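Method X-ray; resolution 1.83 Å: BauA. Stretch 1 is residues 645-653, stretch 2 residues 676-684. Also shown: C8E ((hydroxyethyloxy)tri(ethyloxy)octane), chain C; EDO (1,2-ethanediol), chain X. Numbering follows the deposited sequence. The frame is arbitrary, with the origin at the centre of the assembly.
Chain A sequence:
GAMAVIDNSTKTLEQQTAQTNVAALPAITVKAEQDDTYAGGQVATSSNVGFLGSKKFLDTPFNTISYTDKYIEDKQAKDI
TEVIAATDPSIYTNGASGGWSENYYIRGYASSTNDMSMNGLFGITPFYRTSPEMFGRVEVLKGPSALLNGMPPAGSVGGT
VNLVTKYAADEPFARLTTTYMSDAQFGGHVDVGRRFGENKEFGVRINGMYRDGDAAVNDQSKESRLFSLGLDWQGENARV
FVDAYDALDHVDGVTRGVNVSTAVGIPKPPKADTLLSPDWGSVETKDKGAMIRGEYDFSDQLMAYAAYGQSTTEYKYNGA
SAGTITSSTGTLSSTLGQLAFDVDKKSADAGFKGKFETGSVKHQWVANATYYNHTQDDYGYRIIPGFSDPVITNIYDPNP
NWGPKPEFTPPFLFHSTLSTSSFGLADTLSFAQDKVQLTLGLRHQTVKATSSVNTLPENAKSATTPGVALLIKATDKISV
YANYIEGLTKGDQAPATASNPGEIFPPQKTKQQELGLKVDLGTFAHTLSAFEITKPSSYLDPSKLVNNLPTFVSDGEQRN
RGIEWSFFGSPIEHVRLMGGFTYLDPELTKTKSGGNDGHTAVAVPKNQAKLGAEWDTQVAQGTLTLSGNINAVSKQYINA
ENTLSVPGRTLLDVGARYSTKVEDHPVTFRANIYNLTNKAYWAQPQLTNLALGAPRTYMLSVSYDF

Stretch 1, residues 645-653: SVPGRTLLD
Stretch 2 676-684: LTNKAYWAQ

How do the two backbones run past each other? They run antiparallel, as the register says: CA of Val 646 lies 6.6 Å from CA of Trp 682, CA of Arg 649 7.2 Å from CA of Tyr 681, CA of Leu 651 7.1 Å from CA of Lys 679, and CA of Asp 653 5.5 Å from CA of Leu 676. Stretch 1 is extended almost throughout, from Ser 645 (phi/psi -148/164) to Asp 653 (-132/152), with a loop at Pro 647 (-73/167) and Gly 648 (-61/165). Stretch 2 turns at Leu 676 (-65/-26), Thr 677 (-83/-4) and Asn 678 (56/42), then extends through Lys 679 (-63/130) to a short strand at Trp 682 (-87/145) and Ala 683 (-151/172).

What ties the backbones together? One direct hydrogen bond does: Leu 676 N donates to Leu 652 O at 2.8 Å, nearly straight at 171°. Nearby, water 1 accepts from Leu 652 N at 2.9 Å and from Thr 677 N at 3.1 Å, so it bridges the two backbones beside the direct bond.

How does Arg 649 meet Tyr 681? Both CA-to-CB bonds point toward the partner stretch. Arg 649 takes chi1 88° (p), chi2 -77° (m), chi3 -49° (m) and chi4 -175°, a bent path that lays its CD over the face of the Tyr 681 ring, 4.0 Å from the centroid and 16° off the normal. This is a CH-pi contact, in which a methylene polarised by the neighbouring guanidinium meets the electron-rich ring. Tyr 681, at chi1 64° (p) and chi2 -86°, offers that face, and its CD2 sits 3.3 Å from Arg 649 NE. Arg 649 NH1 comes within 2.9 Å of Trp 682 O, but the angle is too poor for a hydrogen bond.

Which apolar side chains close the remaining space? Leu 652, at m/t, points toward stretch 2 and sets its CB 3.4 Å from CD2 of Leu 676, whose chi1 is 82° (p) and chi2 93°, between wells. Leu 651, also m/t, starts sideways, but its end comes nearer: CD1 lies 3.8 Å from Tyr 681 CE1, and CD2 3.8 Å from CB of Lys 679 (t, p, t, t). Val 646 (chi1 -65°, m) places CG1 3.7 Å from CB of Trp 682, whose chi1 of -62° (m) and chi2 of 122° lead the ring end away. These contacts are made by carbon atoms and need no directional bonds; the two stretches together bury 553 Å² between them.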

# COMPACT_ATOMS: atom_id res chain seq x y z
N SER A 645 -12.78 -26.83 -5.17
CA SER A 645 -12.09 -26.33 -3.98
C SER A 645 -11.53 -24.93 -4.26
O SER A 645 -11.44 -24.50 -5.41
CB SER A 645 -11.00 -27.26 -3.57
OG SER A 645 -10.00 -27.32 -4.56
N VAL A 646 -11.19 -24.24 -3.17
CA VAL A 646 -10.44 -23.00 -3.23
C VAL A 646 -9.19 -23.17 -2.40
O VAL A 646 -9.16 -23.89 -1.41
CB VAL A 646 -11.27 -21.80 -2.72
CG1 VAL A 646 -12.45 -21.55 -3.62
CG2 VAL A 646 -11.71 -21.99 -1.28
N PRO A 647 -8.10 -22.48 -2.78
CA PRO A 647 -6.82 -22.67 -2.11
C PRO A 647 -6.81 -22.04 -0.71
O PRO A 647 -7.64 -21.17 -0.40
CB PRO A 647 -5.80 -21.97 -3.04
CG PRO A 647 -6.63 -21.02 -3.85
CD PRO A 647 -7.99 -21.69 -4.01
N GLY A 648 -5.79 -22.39 0.06
CA GLY A 648 -5.49 -21.65 1.28
C GLY A 648 -5.15 -20.20 0.98
O GLY A 648 -4.96 -19.81 -0.17
N ARG A 649 -5.16 -19.37 2.01
CA ARG A 649 -4.62 -18.02 1.91
C ARG A 649 -4.01 -17.63 3.26
O ARG A 649 -4.31 -18.23 4.31
CB ARG A 649 -5.67 -17.02 1.42
CG ARG A 649 -6.53 -16.38 2.50
CD ARG A 649 -7.64 -17.26 3.06
NE ARG A 649 -8.44 -17.90 2.03
CZ ARG A 649 -9.52 -18.65 2.26
NH1 ARG A 649 -10.08 -19.29 1.24
NH2 ARG A 649 -10.06 -18.69 3.48
N THR A 650 -3.09 -16.68 3.18
CA THR A 650 -2.40 -16.15 4.35
C THR A 650 -2.64 -14.65 4.37
O THR A 650 -2.39 -13.97 3.39
CB THR A 650 -0.91 -16.51 4.33
OG1 THR A 650 -0.77 -17.91 4.50
CG2 THR A 650 -0.13 -15.85 5.44
N LEU A 651 -3.22 -14.15 5.47
CA LEU A 651 -3.54 -12.74 5.62
C LEU A 651 -2.66 -12.13 6.71
O LEU A 651 -2.41 -12.76 7.74
CB LEU A 651 -5.03 -12.61 5.95
CG LEU A 651 -5.98 -13.26 4.94
CD1 LEU A 651 -7.43 -13.09 5.38
CD2 LEU A 651 -5.80 -12.70 3.54
N LEU A 652 -2.26 -10.87 6.50
CA LEU A 652 -1.47 -10.11 7.44
C LEU A 652 -2.30 -8.92 7.91
O LEU A 652 -2.95 -8.27 7.11
CB LEU A 652 -0.19 -9.60 6.78
CG LEU A 652 0.76 -10.66 6.24
CD1 LEU A 652 1.99 -9.98 5.65
CD2 LEU A 652 1.16 -11.65 7.31
N ASP A 653 -2.12 -8.58 9.19
CA ASP A 653 -2.67 -7.36 9.75
C ASP A 653 -1.55 -6.65 10.53
O ASP A 653 -0.69 -7.30 11.11
CB ASP A 653 -3.88 -7.64 10.66
CG ASP A 653 -4.84 -8.71 10.15
OD1 ASP A 653 -5.35 -8.55 9.00
OD2 ASP A 653 -5.13 -9.65 10.94
N LEU A 676 -3.61 -6.47 5.04
CA LEU A 676 -2.73 -5.39 4.57
C LEU A 676 -2.19 -5.68 3.16
O LEU A 676 -1.92 -4.73 2.43
CB LEU A 676 -1.63 -5.13 5.60
CG LEU A 676 -0.40 -6.03 5.60
CD1 LEU A 676 0.70 -5.43 4.74
CD2 LEU A 676 0.10 -6.21 7.03
N THR A 677 -2.10 -6.95 2.76
CA THR A 677 -1.64 -7.27 1.40
C THR A 677 -2.77 -7.19 0.37
O THR A 677 -2.51 -7.23 -0.83
CB THR A 677 -0.95 -8.64 1.30
OG1 THR A 677 -1.94 -9.67 1.40
CG2 THR A 677 0.14 -8.83 2.32
N ASN A 678 -4.00 -6.94 0.84
CA ASN A 678 -5.20 -6.82 -0.02
C ASN A 678 -5.38 -8.08 -0.87
O ASN A 678 -5.72 -8.01 -2.05
CB ASN A 678 -5.16 -5.57 -0.89
CG ASN A 678 -6.52 -5.14 -1.38
OD1 ASN A 678 -7.53 -5.32 -0.69
ND2 ASN A 678 -6.56 -4.64 -2.61
N LYS A 679 -5.16 -9.24 -0.24
CA LYS A 679 -5.32 -10.50 -0.90
C LYS A 679 -6.78 -10.70 -1.32
O LYS A 679 -7.68 -10.63 -0.49
CB LYS A 679 -4.89 -11.63 0.03
CG LYS A 679 -5.07 -13.04 -0.53
CD LYS A 679 -4.17 -13.36 -1.71
CE LYS A 679 -4.27 -14.81 -2.15
NZ LYS A 679 -3.70 -15.01 -3.50
N ALA A 680 -6.98 -11.05 -2.59
CA ALA A 680 -8.29 -11.47 -3.12
C ALA A 680 -8.41 -12.99 -2.96
O ALA A 680 -7.57 -13.74 -3.43
CB ALA A 680 -8.41 -11.07 -4.57
N TYR A 681 -9.47 -13.44 -2.27
CA TYR A 681 -9.70 -14.87 -2.13
C TYR A 681 -11.20 -15.16 -2.08
O TYR A 681 -12.00 -14.35 -1.57
CB TYR A 681 -9.01 -15.41 -0.88
CG TYR A 681 -9.51 -14.85 0.43
CD1 TYR A 681 -9.00 -13.66 0.93
CD2 TYR A 681 -10.49 -15.51 1.17
CE1 TYR A 681 -9.41 -13.15 2.15
CE2 TYR A 681 -10.92 -15.00 2.39
CZ TYR A 681 -10.36 -13.83 2.90
OH TYR A 681 -10.82 -13.29 4.06
N TRP A 682 -11.55 -16.35 -2.58
CA TRP A 682 -12.88 -16.95 -2.42
C TRP A 682 -12.89 -17.74 -1.11
O TRP A 682 -11.95 -18.48 -0.83
CB TRP A 682 -13.19 -17.92 -3.57
CG TRP A 682 -13.26 -17.35 -4.95
CD1 TRP A 682 -12.50 -17.73 -6.02
CD2 TRP A 682 -14.29 -16.49 -5.46
NE1 TRP A 682 -12.94 -17.08 -7.14
CE2 TRP A 682 -14.04 -16.33 -6.84
CE3 TRP A 682 -15.35 -15.77 -4.87
CZ2 TRP A 682 -14.89 -15.59 -7.66
CZ3 TRP A 682 -16.17 -15.03 -5.68
CH2 TRP A 682 -15.94 -14.94 -7.06
N ALA A 683 -14.04 -17.73 -0.44
CA ALA A 683 -14.31 -18.68 0.66
C ALA A 683 -15.82 -18.91 0.70
O ALA A 683 -16.57 -18.19 0.05
CB ALA A 683 -13.80 -18.12 1.96
N GLN A 684 -16.27 -19.86 1.52
CA GLN A 684 -17.64 -20.30 1.43
C GLN A 684 -18.46 -19.62 2.52
O GLN A 684 -18.28 -19.91 3.70
CB GLN A 684 -17.78 -21.83 1.56
CG GLN A 684 -19.23 -22.31 1.39
CD GLN A 684 -19.33 -23.71 0.83
OE1 GLN A 684 -19.62 -24.66 1.56
NE2 GLN A 684 -19.18 -23.83 -0.49
C1 C8E C . -0.74 -29.30 17.25
C2 C8E C . 0.02 -29.02 15.98
C3 C8E C . -0.91 -28.70 14.82
C4 C8E C . -0.08 -28.35 13.58
C5 C8E C . -0.94 -27.85 12.42
C6 C8E C . -0.12 -27.02 11.44
C7 C8E C . -1.03 -26.27 10.46
C8 C8E C . -0.34 -25.08 9.78
O9 C8E C . -0.84 -24.88 8.46
C10 C8E C . -1.10 -23.54 8.04
C11 C8E C . -1.66 -23.48 6.63
O12 C8E C . -0.68 -23.23 5.62
C13 C8E C . -0.62 -24.31 4.63
C14 C8E C . -1.10 -23.88 3.22
O15 C8E C . -1.79 -24.91 2.43
C16 C8E C . -2.53 -24.36 1.29
C17 C8E C . -3.38 -25.37 0.45
O18 C8E C . -3.81 -24.66 -0.76
C1 EDO X . -10.58 -26.73 -7.93
O1 EDO X . -11.95 -26.36 -8.05
C2 EDO X . -10.41 -28.22 -8.21
O2 EDO X . -11.39 -28.61 -9.18
O HOH W 1 -2.97 -9.67 3.91